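Local coordinates for lactococcal prophage ps3 protein 05 (Staphylococcus epidermidis ATCC 12228, PDB 3G8W) that probably transfers an acetyl group from acetyl-CoA to an unidentified acceptor, as a member of the GNAT acetyltransferase family, at residues N5-Y18 with L48-E62. Sequence-based numbering, arbitrary orientation.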
loop_
_atom_site.group_PDB
_atom_site.type_symbol
_atom_site.label_atom_id
_atom_site.label_comp_id
_atom_site.label_asym_id
_atom_site.label_seq_id
_atom_site.Cartn_x
_atom_site.Cartn_y
_atom_site.Cartn_z
ATOM N N ASN B 5 -29.373 16.693 5.337
ATOM C CA ASN B 5 -28.511 16.942 4.151
ATOM C C ASN B 5 -27.069 17.333 4.541
ATOM O O ASN B 5 -26.782 18.509 4.788
ATOM C CB ASN B 5 -29.155 18.000 3.237
ATOM C CG ASN B 5 -28.812 17.802 1.750
ATOM O OD1 ASN B 5 -27.646 17.572 1.374
ATOM N ND2 ASN B 5 -29.839 17.910 0.894
ATOM N N ASN B 6 -26.186 16.332 4.625
ATOM C CA ASN B 6 -24.735 16.539 4.770
ATOM C C ASN B 6 -23.921 15.229 4.784
ATOM O O ASN B 6 -24.453 14.155 4.487
ATOM C CB ASN B 6 -24.387 17.433 5.982
ATOM C CG ASN B 6 -23.041 18.164 5.813
ATOM O OD1 ASN B 6 -22.734 18.708 4.738
ATOM N ND2 ASN B 6 -22.234 18.174 6.883
ATOM N N ILE B 7 -22.638 15.343 5.136
ATOM C CA ILE B 7 -21.661 14.247 5.084
ATOM C C ILE B 7 -21.286 13.753 6.479
ATOM O O ILE B 7 -20.957 14.543 7.366
ATOM C CB ILE B 7 -20.356 14.681 4.356
ATOM C CG1 ILE B 7 -20.668 15.218 2.963
ATOM C CG2 ILE B 7 -19.349 13.546 4.286
ATOM C CD1 ILE B 7 -20.611 16.733 2.886
ATOM N N ARG B 8 -21.335 12.441 6.663
ATOM C CA ARG B 8 -20.881 11.830 7.894
ATOM C C ARG B 8 -20.003 10.627 7.589
ATOM O O ARG B 8 -19.929 10.164 6.451
ATOM C CB ARG B 8 -22.070 11.426 8.774
ATOM C CG ARG B 8 -22.947 10.311 8.211
ATOM C CD ARG B 8 -24.031 9.895 9.221
ATOM N NE ARG B 8 -25.017 8.961 8.661
ATOM C CZ ARG B 8 -24.796 7.665 8.429
ATOM N NH1 ARG B 8 -23.604 7.116 8.692
ATOM N NH2 ARG B 8 -25.771 6.917 7.913
ATOM N N LEU B 9 -19.331 10.130 8.619
ATOM C CA LEU B 9 -18.639 8.861 8.527
ATOM C C LEU B 9 -19.667 7.748 8.366
ATOM O O LEU B 9 -20.566 7.582 9.206
ATOM C CB LEU B 9 -17.810 8.614 9.785
ATOM C CG LEU B 9 -17.026 7.309 9.798
ATOM C CD1 LEU B 9 -15.841 7.396 8.837
ATOM C CD2 LEU B 9 -16.561 6.991 11.199
ATOM N N LEU B 10 -19.552 7.009 7.266
ATOM C CA LEU B 10 -20.297 5.761 7.114
ATOM C C LEU B 10 -19.834 4.734 8.138
ATOM O O LEU B 10 -18.731 4.837 8.677
ATOM C CB LEU B 10 -20.141 5.202 5.703
ATOM C CG LEU B 10 -21.327 5.426 4.774
ATOM C CD1 LEU B 10 -21.866 6.863 4.885
ATOM C CD2 LEU B 10 -20.986 5.041 3.338
ATOM N N ASN B 11 -20.686 3.748 8.391
ATOM C CA ASN B 11 -20.426 2.718 9.378
ATOM C C ASN B 11 -21.196 1.449 8.982
ATOM O O ASN B 11 -21.975 1.472 8.024
ATOM C CB ASN B 11 -20.881 3.229 10.745
ATOM C CG ASN B 11 -22.329 2.928 11.013
ATOM O OD1 ASN B 11 -22.672 1.787 11.291
ATOM N ND2 ASN B 11 -23.190 3.933 10.916
ATOM N N GLN B 12 -21.015 0.360 9.730
ATOM C CA GLN B 12 -21.715 -0.911 9.443
ATOM C C GLN B 12 -23.256 -0.857 9.430
ATOM O O GLN B 12 -23.907 -1.842 9.090
ATOM C CB GLN B 12 -21.193 -2.062 10.320
ATOM C CG GLN B 12 -20.627 -1.657 11.682
ATOM C CD GLN B 12 -19.810 -2.768 12.346
ATOM O OE1 GLN B 12 -19.941 -3.949 12.008
ATOM N NE2 GLN B 12 -18.966 -2.389 13.301
ATOM N N ASN B 13 -23.820 0.299 9.772
ATOM C CA ASN B 13 -25.257 0.565 9.620
ATOM C C ASN B 13 -25.628 1.020 8.214
ATOM O O ASN B 13 -26.786 1.293 7.934
ATOM C CB ASN B 13 -25.705 1.662 10.584
ATOM C CG ASN B 13 -26.256 1.118 11.867
ATOM O OD1 ASN B 13 -25.537 0.984 12.858
ATOM N ND2 ASN B 13 -27.541 0.797 11.864
ATOM N N ASP B 14 -24.646 1.119 7.337
ATOM C CA ASP B 14 -24.893 1.655 6.017
ATOM C C ASP B 14 -24.563 0.644 4.928
ATOM O O ASP B 14 -24.630 0.956 3.738
ATOM C CB ASP B 14 -24.110 2.965 5.833
ATOM C CG ASP B 14 -24.537 4.047 6.831
ATOM O OD1 ASP B 14 -25.750 4.368 6.912
ATOM O OD2 ASP B 14 -23.648 4.579 7.534
ATOM N N LEU B 15 -24.228 -0.575 5.337
ATOM C CA LEU B 15 -23.873 -1.604 4.380
ATOM C C LEU B 15 -24.907 -1.675 3.258
ATOM O O LEU B 15 -24.538 -1.696 2.085
ATOM C CB LEU B 15 -23.708 -2.956 5.066
ATOM C CG LEU B 15 -23.245 -4.122 4.188
ATOM C CD1 LEU B 15 -21.931 -3.815 3.508
ATOM C CD2 LEU B 15 -23.133 -5.410 5.008
ATOM N N ASP B 16 -26.188 -1.679 3.624
ATOM C CA ASP B 16 -27.285 -1.695 2.653
ATOM C C ASP B 16 -27.121 -0.598 1.595
ATOM O O ASP B 16 -26.899 -0.892 0.412
ATOM C CB ASP B 16 -28.645 -1.570 3.360
ATOM C CG ASP B 16 -28.938 -2.747 4.297
ATOM O OD1 ASP B 16 -27.984 -3.503 4.600
ATOM O OD2 ASP B 16 -30.115 -2.913 4.736
ATOM N N SER B 17 -27.203 0.659 2.034
ATOM C CA SER B 17 -27.095 1.819 1.152
ATOM C C SER B 17 -25.874 1.722 0.272
ATOM O O SER B 17 -25.895 2.176 -0.868
ATOM C CB SER B 17 -26.996 3.106 1.964
ATOM O OG SER B 17 -28.047 3.196 2.898
ATOM N N TYR B 18 -24.811 1.126 0.808
ATOM C CA TYR B 18 -23.504 1.147 0.167
ATOM C C TYR B 18 -23.385 0.163 -0.993
ATOM O O TYR B 18 -22.581 0.378 -1.892
ATOM C CB TYR B 18 -22.395 0.931 1.204
ATOM C CG TYR B 18 -21.001 1.193 0.687
ATOM C CD1 TYR B 18 -20.509 2.486 0.584
ATOM C CD2 TYR B 18 -20.171 0.142 0.309
ATOM C CE1 TYR B 18 -19.241 2.721 0.110
ATOM C CE2 TYR B 18 -18.897 0.369 -0.161
ATOM C CZ TYR B 18 -18.437 1.657 -0.266
ATOM O OH TYR B 18 -17.164 1.886 -0.748
ATOM N N LEU B 48 -16.123 -0.897 7.238
ATOM C CA LEU B 48 -17.231 -0.119 7.783
ATOM C C LEU B 48 -17.249 0.013 9.318
ATOM O O LEU B 48 -17.841 0.963 9.862
ATOM C CB LEU B 48 -18.555 -0.701 7.285
ATOM C CG LEU B 48 -18.932 -0.385 5.844
ATOM C CD1 LEU B 48 -19.961 -1.366 5.351
ATOM C CD2 LEU B 48 -19.448 1.042 5.735
ATOM N N SER B 49 -16.614 -0.943 10.002
ATOM C CA SER B 49 -16.465 -0.926 11.458
ATOM C C SER B 49 -15.497 0.170 11.932
ATOM O O SER B 49 -14.642 0.637 11.175
ATOM C CB SER B 49 -15.977 -2.295 11.939
ATOM O OG SER B 49 -16.215 -2.480 13.330
ATOM N N ASN B 50 -15.648 0.579 13.187
ATOM C CA ASN B 50 -14.741 1.541 13.831
ATOM C C ASN B 50 -13.493 0.915 14.510
ATOM O O ASN B 50 -12.599 1.635 14.982
ATOM C CB ASN B 50 -15.525 2.404 14.820
ATOM C CG ASN B 50 -16.757 1.697 15.351
ATOM O OD1 ASN B 50 -17.879 2.100 15.060
ATOM N ND2 ASN B 50 -16.556 0.618 16.103
ATOM N N HIS B 51 -13.422 -0.417 14.556
ATOM C CA HIS B 51 -12.201 -1.075 15.015
ATOM C C HIS B 51 -11.129 -0.928 13.954
ATOM O O HIS B 51 -9.943 -0.956 14.282
ATOM C CB HIS B 51 -12.432 -2.544 15.405
ATOM C CG HIS B 51 -12.638 -3.474 14.245
ATOM N ND1 HIS B 51 -12.043 -4.719 14.175
ATOM C CD2 HIS B 51 -13.380 -3.350 13.118
ATOM C CE1 HIS B 51 -12.407 -5.320 13.054
ATOM N NE2 HIS B 51 -13.220 -4.511 12.395
ATOM N N THR B 52 -11.560 -0.767 12.693
ATOM C CA THR B 52 -10.693 -0.379 11.577
ATOM C C THR B 52 -10.549 1.137 11.583
ATOM O O THR B 52 -10.896 1.834 10.634
ATOM C CB THR B 52 -11.218 -0.869 10.212
ATOM O OG1 THR B 52 -12.479 -0.246 9.898
ATOM C CG2 THR B 52 -11.368 -2.362 10.219
ATOM N N ASP B 53 -10.050 1.610 12.713
ATOM C CA ASP B 53 -9.739 2.996 13.038
ATOM C C ASP B 53 -9.197 3.909 11.894
ATOM O O ASP B 53 -9.475 5.115 11.859
ATOM C CB ASP B 53 -8.775 2.916 14.241
ATOM C CG ASP B 53 -8.244 4.250 14.679
ATOM O OD1 ASP B 53 -9.015 5.228 14.738
ATOM O OD2 ASP B 53 -7.035 4.303 14.989
ATOM N N TYR B 54 -8.449 3.331 10.957
ATOM C CA TYR B 54 -7.770 4.099 9.884
ATOM C C TYR B 54 -8.327 3.821 8.477
ATOM O O TYR B 54 -7.835 4.361 7.486
ATOM C CB TYR B 54 -6.315 3.694 9.877
ATOM C CG TYR B 54 -6.265 2.206 9.834
ATOM C CD1 TYR B 54 -6.155 1.526 8.609
ATOM C CD2 TYR B 54 -6.429 1.464 11.005
ATOM C CE1 TYR B 54 -6.160 0.126 8.572
ATOM C CE2 TYR B 54 -6.432 0.088 10.975
ATOM C CZ TYR B 54 -6.296 -0.582 9.766
ATOM O OH TYR B 54 -6.288 -1.959 9.756
ATOM N N TRP B 55 -9.333 2.954 8.394
ATOM C CA TRP B 55 -9.919 2.551 7.116
ATOM C C TRP B 55 -11.359 3.082 7.022
ATOM O O TRP B 55 -12.300 2.419 7.478
ATOM C CB TRP B 55 -9.895 1.021 7.007
ATOM C CG TRP B 55 -9.709 0.484 5.613
ATOM C CD1 TRP B 55 -9.884 1.156 4.439
ATOM C CD2 TRP B 55 -9.342 -0.855 5.256
ATOM N NE1 TRP B 55 -9.630 0.325 3.376
ATOM C CE2 TRP B 55 -9.297 -0.917 3.854
ATOM C CE3 TRP B 55 -9.038 -2.009 5.992
ATOM C CZ2 TRP B 55 -8.965 -2.090 3.169
ATOM C CZ3 TRP B 55 -8.711 -3.170 5.310
ATOM C CH2 TRP B 55 -8.683 -3.203 3.916
ATOM N N ASN B 56 -11.526 4.272 6.442
ATOM C CA ASN B 56 -12.790 5.000 6.577
ATOM C C ASN B 56 -13.525 5.354 5.303
ATOM O O ASN B 56 -13.002 6.057 4.443
ATOM C CB ASN B 56 -12.570 6.275 7.380
ATOM C CG ASN B 56 -12.178 6.004 8.819
ATOM O OD1 ASN B 56 -11.893 4.867 9.209
ATOM N ND2 ASN B 56 -12.164 7.059 9.624
ATOM N N ILE B 57 -14.747 4.873 5.182
ATOM C CA ILE B 57 -15.604 5.255 4.091
ATOM C C ILE B 57 -16.446 6.461 4.517
ATOM O O ILE B 57 -17.151 6.412 5.533
ATOM C CB ILE B 57 -16.556 4.117 3.725
ATOM C CG1 ILE B 57 -15.778 2.884 3.293
ATOM C CG2 ILE B 57 -17.516 4.555 2.616
ATOM C CD1 ILE B 57 -16.669 1.749 2.862
ATOM N N PHE B 58 -16.396 7.537 3.733
ATOM C CA PHE B 58 -17.317 8.649 3.961
ATOM C C PHE B 58 -18.448 8.663 2.956
ATOM O O PHE B 58 -18.250 8.277 1.799
ATOM C CB PHE B 58 -16.596 9.969 3.879
ATOM C CG PHE B 58 -15.605 10.187 4.964
ATOM C CD1 PHE B 58 -15.899 11.043 6.013
ATOM C CD2 PHE B 58 -14.354 9.579 4.911
ATOM C CE1 PHE B 58 -14.959 11.272 7.001
ATOM C CE2 PHE B 58 -13.404 9.799 5.905
ATOM C CZ PHE B 58 -13.695 10.643 6.945
ATOM N N GLY B 59 -19.619 9.130 3.393
ATOM C CA GLY B 59 -20.783 9.274 2.513
ATOM C C GLY B 59 -21.404 10.658 2.517
ATOM O O GLY B 59 -21.430 11.324 3.547
ATOM N N ALA B 60 -21.881 11.101 1.353
ATOM C CA ALA B 60 -22.714 12.307 1.264
ATOM C C ALA B 60 -24.196 11.915 1.180
ATOM O O ALA B 60 -24.572 11.005 0.430
ATOM C CB ALA B 60 -22.318 13.146 0.083
ATOM N N PHE B 61 -25.032 12.598 1.957
ATOM C CA PHE B 61 -26.441 12.235 2.057
ATOM C C PHE B 61 -27.375 13.344 1.635
ATOM O O PHE B 61 -27.293 14.469 2.138
ATOM C CB PHE B 61 -26.790 11.796 3.476
ATOM C CG PHE B 61 -26.319 10.417 3.807
ATOM C CD1 PHE B 61 -27.095 9.308 3.477
ATOM C CD2 PHE B 61 -25.083 10.219 4.425
ATOM C CE1 PHE B 61 -26.655 8.020 3.772
ATOM C CE2 PHE B 61 -24.635 8.936 4.730
ATOM C CZ PHE B 61 -25.423 7.832 4.402
ATOM N N GLU B 62 -28.249 13.004 0.690
ATOM C CA GLU B 62 -29.423 13.801 0.356
ATOM C C GLU B 62 -30.610 13.100 1.030
ATOM O O GLU B 62 -30.952 11.974 0.661
ATOM C CB GLU B 62 -29.600 13.848 -1.162
ATOM C CG GLU B 62 -30.429 15.003 -1.696
ATOM C CD GLU B 62 -30.950 14.747 -3.118
ATOM O OE1 GLU B 62 -30.555 13.713 -3.724
ATOM O OE2 GLU B 62 -31.765 15.570 -3.627
#
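Arg8 and Gly59 set the register between edge strand 6-9 and strand 55-62, which run antiparallel at the start of the GNAT sheet. Gly59 N donates to Arg8 O at 3.2 Å, nearly straight at 175°. The return bond from Arg8 N is weak, as is that from Leu10 N to Ile57 O, while Phe61 N donates to Asn6 O at 3.0 Å.

The close packing begins where the chain leaves the sheet. Leu10 turns inward and splits its two methyls: CD1 lies 3.5 Å from Phe61 CE2, at the edge of the ring, and CD2 meets Ile57 CG2. Ile57 also supports Tyr18 from helix 15-24, its CD1 sitting 4.0 Å from the ring centroid in a CH-pi contact over the face. Farther along, Leu48, which ends helix 41-48, presses CD1 on Leu15 CD1 at 3.6 Å.

On the side covered by helix 96-112, Ile7 CG1 rests on Ala60 CB, and Leu9 CD1 stands over the centre of the Phe58 ring.

The solvent side is looser: exposed Asn5 and Glu62 lie side by side, and exposed Gln12 brings NE2 to 2.8 Å from Ser49 OG. Arg8 is exposed too, yet grips buried Asp14. Its chain is extended as far as NE (chi1 66°), and the CE2-CZ side of Phe61 lies over one face of the guanidinium, off its centre, the planes 18° apart. NH1 and NH2 hold one Asp14 oxygen each, end-on, with NH2 to OD1 at 2.7 Å. Asp14 OD2 takes Asn11 N on its anti lone pair.

Three donors thus converge on the Asp14 carboxylate, which would probably stabilise its negative charge. The same salt bridge fixes the guanidinium's rotation against Phe61 and ties the turn before helix 15-24 to the edge strand.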